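Long-range contacts in 2-hydroxyisobutyryl-CoA synthetase (Aquincola tertiaricarbonis, PDB 6HDX), which belongs to the AMP-binding (ANL clan) enzymes, which pair a large nucleotide-binding part with a smaller C-terminal domain: residues 220-225 / 250-255; 244-249 / 271-276. All coordinates share one frame; numbering follows the deposited sequence.

Interaction 1: residues 220-225 / 250-255; sequences GTPSYA and SGEPGA. With 8LH ([[(2~{R},3~{S},4~{R},5~{R})-5-(6-aminopurin-9-yl)-3,4-bis(oxidanyl)oxolan-2-yl]methoxy-oxidanyl-phosphoryl] (2~{R})-2-methyl-3-oxidanyl-propanoate), chain B; HIU ((2R)-3-hydroxy-2-methylpropanoic acid), chain C.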
loop_
_atom_site.group_PDB
_atom_site.type_symbol
_atom_site.label_atom_id
_atom_site.label_comp_id
_atom_site.label_asym_id
_atom_site.label_seq_id
_atom_site.Cartn_x
_atom_site.Cartn_y
_atom_site.Cartn_z
ATOM N N GLY A 220 8.597 -5.453 -8.489
ATOM C CA GLY A 220 8.668 -3.998 -8.533
ATOM C C GLY A 220 9.026 -3.510 -9.920
ATOM O O GLY A 220 8.767 -4.206 -10.905
ATOM N N THR A 221 9.689 -2.346 -10.001
ATOM C CA THR A 221 10.178 -1.811 -11.283
ATOM C C THR A 221 11.632 -2.227 -11.467
ATOM O O THR A 221 12.330 -2.438 -10.458
ATOM C CB THR A 221 10.014 -0.267 -11.396
ATOM O OG1 THR A 221 10.832 0.390 -10.428
ATOM C CG2 THR A 221 8.546 0.199 -11.315
ATOM N N PRO A 222 12.120 -2.378 -12.735
ATOM C CA PRO A 222 13.550 -2.711 -12.931
ATOM C C PRO A 222 14.490 -1.649 -12.321
ATOM O O PRO A 222 15.553 -1.990 -11.806
ATOM C CB PRO A 222 13.689 -2.811 -14.452
ATOM C CG PRO A 222 12.288 -2.893 -14.998
ATOM C CD PRO A 222 11.429 -2.171 -14.031
ATOM N N SER A 223 14.073 -0.366 -12.335
ATOM C CA SER A 223 14.805 0.767 -11.747
ATOM C C SER A 223 14.928 0.586 -10.243
ATOM O O SER A 223 16.016 0.795 -9.699
ATOM C CB SER A 223 14.097 2.091 -12.040
ATOM O OG SER A 223 14.294 2.424 -13.396
ATOM N N TYR A 224 13.833 0.199 -9.570
ATOM C CA TYR A 224 13.898 -0.043 -8.134
ATOM C C TYR A 224 14.848 -1.173 -7.776
ATOM O O TYR A 224 15.623 -1.015 -6.843
ATOM C CB TYR A 224 12.531 -0.250 -7.482
ATOM C CG TYR A 224 12.616 -0.207 -5.968
ATOM C CD1 TYR A 224 13.533 0.627 -5.319
ATOM C CD2 TYR A 224 11.774 -0.977 -5.184
ATOM C CE1 TYR A 224 13.577 0.710 -3.930
ATOM C CE2 TYR A 224 11.825 -0.916 -3.794
ATOM C CZ TYR A 224 12.721 -0.070 -3.172
ATOM O OH TYR A 224 12.754 -0.023 -1.805
ATOM N N ALA A 225 14.837 -2.281 -8.519
ATOM C CA ALA A 225 15.773 -3.385 -8.259
ATOM C C ALA A 225 17.257 -2.914 -8.293
ATOM O O ALA A 225 18.029 -3.308 -7.424
ATOM C CB ALA A 225 15.552 -4.507 -9.251
ATOM N N SER A 250 7.435 -4.913 -13.859
ATOM C CA SER A 250 6.528 -4.225 -14.781
ATOM C C SER A 250 6.611 -2.715 -14.521
ATOM O O SER A 250 7.192 -2.289 -13.509
ATOM C CB SER A 250 5.097 -4.746 -14.630
ATOM O OG SER A 250 4.432 -4.215 -13.497
ATOM N N GLY A 251 6.044 -1.925 -15.441
ATOM C CA GLY A 251 5.924 -0.484 -15.279
ATOM C C GLY A 251 6.713 0.350 -16.250
ATOM O O GLY A 251 6.376 1.507 -16.464
ATOM N N GLU A 252 7.786 -0.222 -16.826
ATOM C CA GLU A 252 8.700 0.464 -17.727
ATOM C C GLU A 252 9.619 -0.573 -18.370
ATOM O O GLU A 252 9.735 -1.691 -17.836
ATOM C CB GLU A 252 9.571 1.476 -16.925
ATOM C CG GLU A 252 10.275 0.870 -15.710
ATOM C CD GLU A 252 11.324 1.721 -15.032
ATOM O OE1 GLU A 252 11.377 2.939 -15.299
ATOM O OE2 GLU A 252 12.096 1.168 -14.220
ATOM N N PRO A 253 10.360 -0.206 -19.447
ATOM C CA PRO A 253 11.336 -1.153 -20.016
ATOM C C PRO A 253 12.488 -1.384 -19.027
ATOM O O PRO A 253 12.676 -0.597 -18.089
ATOM C CB PRO A 253 11.815 -0.449 -21.295
ATOM C CG PRO A 253 10.842 0.665 -21.539
ATOM C CD PRO A 253 10.387 1.079 -20.184
ATOM N N GLY A 254 13.229 -2.471 -19.229
ATOM C CA GLY A 254 14.362 -2.794 -18.374
ATOM C C GLY A 254 14.592 -4.280 -18.256
ATOM O O GLY A 254 15.710 -4.740 -18.479
ATOM N N ALA A 255 13.523 -5.041 -17.956
ATOM C CA ALA A 255 13.574 -6.493 -17.764
ATOM C C ALA A 255 13.896 -7.274 -19.046
ATOM O O ALA A 255 14.344 -8.416 -18.963
ATOM C CB ALA A 255 12.301 -6.994 -17.097
HETATM C C1 8LH B . 6.239 -1.162 -19.896
HETATM C C2 8LH B . 6.211 -2.359 -19.287
HETATM C C3 8LH B . 7.123 -3.300 -19.647
HETATM C C4 8LH B . 4.650 -1.113 -18.431
HETATM N N1 8LH B . 8.001 -3.089 -20.637
HETATM N N2 8LH B . 7.161 -0.877 -20.845
HETATM O O1 8LH B . 2.851 -2.072 -14.148
HETATM C C5 8LH B . 1.938 -2.477 -15.143
HETATM C C6 8LH B . 0.826 -1.416 -15.200
HETATM C C7 8LH B . 0.053 -1.326 -13.871
HETATM C C8 8LH B . 1.385 -0.029 -15.603
HETATM O O2 8LH B . 2.577 0.259 -15.473
HETATM O O3 8LH B . 0.446 0.813 -16.123
HETATM P P1 8LH B . 0.731 2.346 -16.391
HETATM O O4 8LH B . 1.279 2.832 -15.005
HETATM O O5 8LH B . -0.432 3.082 -16.894
HETATM O O6 8LH B . 1.881 2.403 -17.500
HETATM C C9 8LH B . 1.715 1.671 -18.713
HETATM C C10 8LH B . 2.882 2.003 -19.604
HETATM O O7 8LH B . 4.107 1.688 -18.890
HETATM C C11 8LH B . 2.859 1.095 -20.771
HETATM O O8 8LH B . 2.000 1.619 -21.802
HETATM C C12 8LH B . 4.353 1.113 -21.175
HETATM O O9 8LH B . 4.746 2.384 -21.847
HETATM C C13 8LH B . 5.018 1.032 -19.814
HETATM N N3 8LH B . 5.281 -0.397 -19.367
HETATM N N4 8LH B . 5.231 -2.311 -18.374
HETATM C C14 8LH B . 8.059 -1.845 -21.266
HETATM N N5 8LH B . 7.139 -4.466 -19.011
HETATM O O1 HIU C . 1.930 -2.753 -16.813
HETATM C C1 HIU C . 1.813 -1.697 -15.961
HETATM O O2 HIU C . 2.558 -0.719 -16.000
HETATM C C2 HIU C . 0.776 -1.900 -14.824
HETATM C C3 HIU C . 0.251 -0.609 -14.168
HETATM C C4 HIU C . 1.469 -2.696 -13.754
HETATM O O3 HIU C . 2.776 -2.185 -13.560
#
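Glu252 reaches from the loop after strand 246-249 to the start of helix 222-234 and clasps Ser223, at the more open side of a largely buried loop-to-helix contact beside the nucleotide site. Its OE2 accepts two hydrogen bonds from that one residue. Ser223 OG gives a short bond of 2.7 Å to Glu252 OE2 on its syn lone pair, and Ser223 N comes in at 3.1 Å from OE2, nearly along the C-O axis. The Glu252 chain is extended beyond CG (chi2 169°), carrying the carboxylate past Pro222, whose CD lies 3.4 Å from OE2. Glu252 OE1 bonds Ala467 N. Thr221 is the N-cap: its OG1 accepts from Tyr224 N at 3.1 Å and is also bonded to Phe465 O. One residue before the cap, Gly220 O takes a weak bond from Ser250 N, 3.3 Å. Ser250 OG, hydrogen-bonded to Tyr219 OH, lies within hydrogen-bonding distance of whichever ligand hydroxyl fills the site, 8LH O1 (2.7 Å) or HIU O3 (2.6 Å). Pro222 CG packs 3.9 Å from Ala255 N, and the ring rests on Phe249 of strand 246-249 and Ile264 of helix 258-268; Ala255 touches Val272 and Asp274 of strand 271-274.

Interaction 2: residues 244-249 / 271-276; sequences LKCLFF and KVYDCG. With 8LH ([[(2~{R},3~{S},4~{R},5~{R})-5-(6-aminopurin-9-yl)-3,4-bis(oxidanyl)oxolan-2-yl]methoxy-oxidanyl-phosphoryl] (2~{R})-2-methyl-3-oxidanyl-propanoate), chain B.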
loop_
_atom_site.group_PDB
_atom_site.type_symbol
_atom_site.label_atom_id
_atom_site.label_comp_id
_atom_site.label_asym_id
_atom_site.label_seq_id
_atom_site.Cartn_x
_atom_site.Cartn_y
_atom_site.Cartn_z
ATOM N N LEU A 244 16.816 -15.029 -3.245
ATOM C CA LEU A 244 15.923 -14.838 -4.393
ATOM C C LEU A 244 16.145 -15.829 -5.511
ATOM O O LEU A 244 17.287 -16.035 -5.952
ATOM C CB LEU A 244 16.028 -13.399 -4.955
ATOM C CG LEU A 244 15.425 -12.276 -4.105
ATOM C CD1 LEU A 244 16.046 -10.927 -4.467
ATOM C CD2 LEU A 244 13.883 -12.236 -4.214
ATOM N N LYS A 245 15.049 -16.435 -5.990
ATOM C CA LYS A 245 15.114 -17.339 -7.147
ATOM C C LYS A 245 14.774 -16.487 -8.377
ATOM O O LYS A 245 15.221 -16.765 -9.491
ATOM C CB LYS A 245 14.124 -18.509 -7.003
ATOM C CG LYS A 245 14.285 -19.338 -5.707
ATOM C CD LYS A 245 15.543 -20.230 -5.699
ATOM C CE LYS A 245 15.924 -20.721 -4.316
ATOM N NZ LYS A 245 16.774 -19.741 -3.582
ATOM N N CYS A 246 13.939 -15.458 -8.172
ATOM C CA CYS A 246 13.568 -14.575 -9.265
ATOM C C CYS A 246 13.097 -13.227 -8.808
ATOM O O CYS A 246 12.692 -13.042 -7.661
ATOM C CB CYS A 246 12.552 -15.233 -10.198
ATOM S SG CYS A 246 10.831 -15.041 -9.682
ATOM N N LEU A 247 13.128 -12.289 -9.754
ATOM C CA LEU A 247 12.605 -10.932 -9.634
ATOM C C LEU A 247 11.746 -10.753 -10.881
ATOM O O LEU A 247 12.173 -11.136 -11.962
ATOM C CB LEU A 247 13.727 -9.872 -9.585
ATOM C CG LEU A 247 14.743 -9.970 -8.436
ATOM C CD1 LEU A 247 15.978 -10.798 -8.862
ATOM C CD2 LEU A 247 15.200 -8.574 -7.979
ATOM N N PHE A 248 10.516 -10.266 -10.724
ATOM C CA PHE A 248 9.625 -10.049 -11.861
ATOM C C PHE A 248 9.167 -8.614 -11.841
ATOM O O PHE A 248 8.825 -8.099 -10.791
ATOM C CB PHE A 248 8.492 -11.086 -11.929
ATOM C CG PHE A 248 7.406 -11.050 -10.881
ATOM C CD1 PHE A 248 7.649 -11.508 -9.582
ATOM C CD2 PHE A 248 6.103 -10.683 -11.219
ATOM C CE1 PHE A 248 6.627 -11.517 -8.625
ATOM C CE2 PHE A 248 5.074 -10.729 -10.267
ATOM C CZ PHE A 248 5.346 -11.136 -8.976
ATOM N N PHE A 249 9.292 -7.937 -12.964
ATOM C CA PHE A 249 9.040 -6.501 -13.053
ATOM C C PHE A 249 8.022 -6.099 -14.092
ATOM O O PHE A 249 7.875 -6.758 -15.133
ATOM C CB PHE A 249 10.364 -5.760 -13.413
ATOM C CG PHE A 249 11.584 -6.115 -12.600
ATOM C CD1 PHE A 249 11.623 -5.872 -11.229
ATOM C CD2 PHE A 249 12.716 -6.654 -13.213
ATOM C CE1 PHE A 249 12.741 -6.220 -10.477
ATOM C CE2 PHE A 249 13.849 -6.975 -12.463
ATOM C CZ PHE A 249 13.855 -6.748 -11.103
ATOM N N LYS A 271 16.984 -15.055 -11.407
ATOM C CA LYS A 271 16.382 -14.848 -12.720
ATOM C C LYS A 271 15.458 -13.656 -12.759
ATOM O O LYS A 271 14.803 -13.358 -11.768
ATOM C CB LYS A 271 15.667 -16.108 -13.200
ATOM C CG LYS A 271 16.653 -17.156 -13.680
ATOM C CD LYS A 271 15.957 -18.390 -14.158
ATOM C CE LYS A 271 15.471 -18.273 -15.575
ATOM N NZ LYS A 271 14.639 -19.442 -15.910
ATOM N N VAL A 272 15.446 -12.944 -13.895
ATOM C CA VAL A 272 14.613 -11.757 -14.105
ATOM C C VAL A 272 13.522 -12.090 -15.117
ATOM O O VAL A 272 13.812 -12.651 -16.171
ATOM C CB VAL A 272 15.477 -10.512 -14.523
ATOM C CG1 VAL A 272 14.621 -9.398 -15.121
ATOM C CG2 VAL A 272 16.302 -9.986 -13.347
ATOM N N TYR A 273 12.279 -11.748 -14.794
ATOM C CA TYR A 273 11.147 -11.940 -15.696
ATOM C C TYR A 273 10.511 -10.611 -16.017
ATOM O O TYR A 273 10.357 -9.777 -15.123
ATOM C CB TYR A 273 10.108 -12.931 -15.125
ATOM C CG TYR A 273 10.709 -14.297 -14.887
ATOM C CD1 TYR A 273 11.280 -15.019 -15.933
ATOM C CD2 TYR A 273 10.816 -14.817 -13.601
ATOM C CE1 TYR A 273 11.897 -16.251 -15.710
ATOM C CE2 TYR A 273 11.424 -16.051 -13.369
ATOM C CZ TYR A 273 11.952 -16.769 -14.428
ATOM O OH TYR A 273 12.543 -17.987 -14.208
ATOM N N ASP A 274 10.158 -10.417 -17.301
ATOM C CA ASP A 274 9.453 -9.232 -17.799
ATOM C C ASP A 274 7.950 -9.554 -17.871
ATOM O O ASP A 274 7.573 -10.680 -18.221
ATOM C CB ASP A 274 9.994 -8.839 -19.185
ATOM C CG ASP A 274 9.692 -7.439 -19.697
ATOM O OD1 ASP A 274 9.270 -6.576 -18.887
ATOM O OD2 ASP A 274 9.915 -7.193 -20.895
ATOM N N CYS A 275 7.106 -8.579 -17.456
ATOM C CA CYS A 275 5.636 -8.638 -17.522
ATOM C C CYS A 275 5.080 -7.216 -17.586
ATOM O O CYS A 275 5.814 -6.262 -17.326
ATOM C CB CYS A 275 5.019 -9.452 -16.375
ATOM S SG CYS A 275 5.104 -8.658 -14.746
ATOM N N GLY A 276 3.798 -7.080 -17.918
ATOM C CA GLY A 276 3.167 -5.775 -17.894
ATOM C C GLY A 276 2.751 -5.129 -19.190
ATOM O O GLY A 276 3.584 -4.771 -20.023
HETATM C C1 8LH B . 6.239 -1.162 -19.896
HETATM C C2 8LH B . 6.211 -2.359 -19.287
HETATM C C3 8LH B . 7.123 -3.300 -19.647
HETATM C C4 8LH B . 4.650 -1.113 -18.431
HETATM N N1 8LH B . 8.001 -3.089 -20.637
HETATM N N2 8LH B . 7.161 -0.877 -20.845
HETATM O O1 8LH B . 2.851 -2.072 -14.148
HETATM C C5 8LH B . 1.938 -2.477 -15.143
HETATM C C6 8LH B . 0.826 -1.416 -15.200
HETATM C C7 8LH B . 0.053 -1.326 -13.871
HETATM C C8 8LH B . 1.385 -0.029 -15.603
HETATM O O2 8LH B . 2.577 0.259 -15.473
HETATM O O3 8LH B . 0.446 0.813 -16.123
HETATM P P1 8LH B . 0.731 2.346 -16.391
HETATM O O4 8LH B . 1.279 2.832 -15.005
HETATM O O5 8LH B . -0.432 3.082 -16.894
HETATM O O6 8LH B . 1.881 2.403 -17.500
HETATM C C9 8LH B . 1.715 1.671 -18.713
HETATM C C10 8LH B . 2.882 2.003 -19.604
HETATM O O7 8LH B . 4.107 1.688 -18.890
HETATM C C11 8LH B . 2.859 1.095 -20.771
HETATM O O8 8LH B . 2.000 1.619 -21.802
HETATM C C12 8LH B . 4.353 1.113 -21.175
HETATM O O9 8LH B . 4.746 2.384 -21.847
HETATM C C13 8LH B . 5.018 1.032 -19.814
HETATM N N3 8LH B . 5.281 -0.397 -19.367
HETATM N N4 8LH B . 5.231 -2.311 -18.374
HETATM C C14 8LH B . 8.059 -1.845 -21.266
HETATM N N5 8LH B . 7.139 -4.466 -19.011
HETATM O O HOH W 1 13.201 -18.512 -11.573
#
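Strands 246-249 and 271-274 are the two parallel strands of a beta-alpha-beta unit, joined through helix 258-268, and they pair from Cys246 with Lys271 to Phe249 with Asp274. The short segments diverge by 20° in direction. The backbone ladder alternates regularly: Lys271 N gives to Lys245 O, Leu247 N to Lys271 O at 2.8 Å, Tyr273 N to Leu247 O, Phe249 N to Tyr273 O, and finally Cys275 N to Phe249 O at 3.1 Å, just beyond the strand. On the face bearing Cys246, Phe248, Lys271 and Tyr273, Cys246 CB lies 3.5 Å from Tyr273 CE2, and Cys246 SG sits in the plane of that ring at its edge, 5.0 Å from the centroid. The Phe248 ring, with chi1 70°, swings away from strand 271-274 toward Tyr219, leaving its CB against Tyr273 CB at 4.0 Å. Tyr273 OH accepts from Lys271 NZ, which also bonds Glu291 O, and is hydrogen-bonded to a water. On the opposite face, Phe249 CE2 meets Val272 CG1 at 3.7 Å, and both side chains touch Ile264 of the connecting helix. Where the second strand ends, amino nitrogen N5 of 8LH donates twice, to Asp274 OD1 at 3.0 Å and to Cys275 O at 2.8 Å; Ser256 bonds the other Asp274 oxygen, OD2, which would help to hold the carboxylate in place. A ligand bound at the C-terminal end of parallel strands is characteristic of alpha/beta sheets, here the one in the AMP-binding part of an ANL-family enzyme.

Loop 250-255 of interaction 1 continues directly from strand 246-249 of interaction 2, and the two contacts touch where they join: interaction 2 pairs that strand with its neighbour, and interaction 1 joins the loop that follows it to the start of helix 222-234. Both are largely buried, but interaction 2 reaches exposed Lys245 at one end. Their chemistry differs accordingly. In interaction 2 a regular backbone ladder dominates, with side chains sorted onto two faces; in interaction 1 a single carboxylate grips a helix start and one backbone bond is weak. They come together at Phe249, which packs against Ala225, and at Ser250, whose CB is 3.2 Å from Cys275 O. Both approach 8LH, interaction 2 bonding its amino nitrogen and 250-255 lining its adenine and acyl parts.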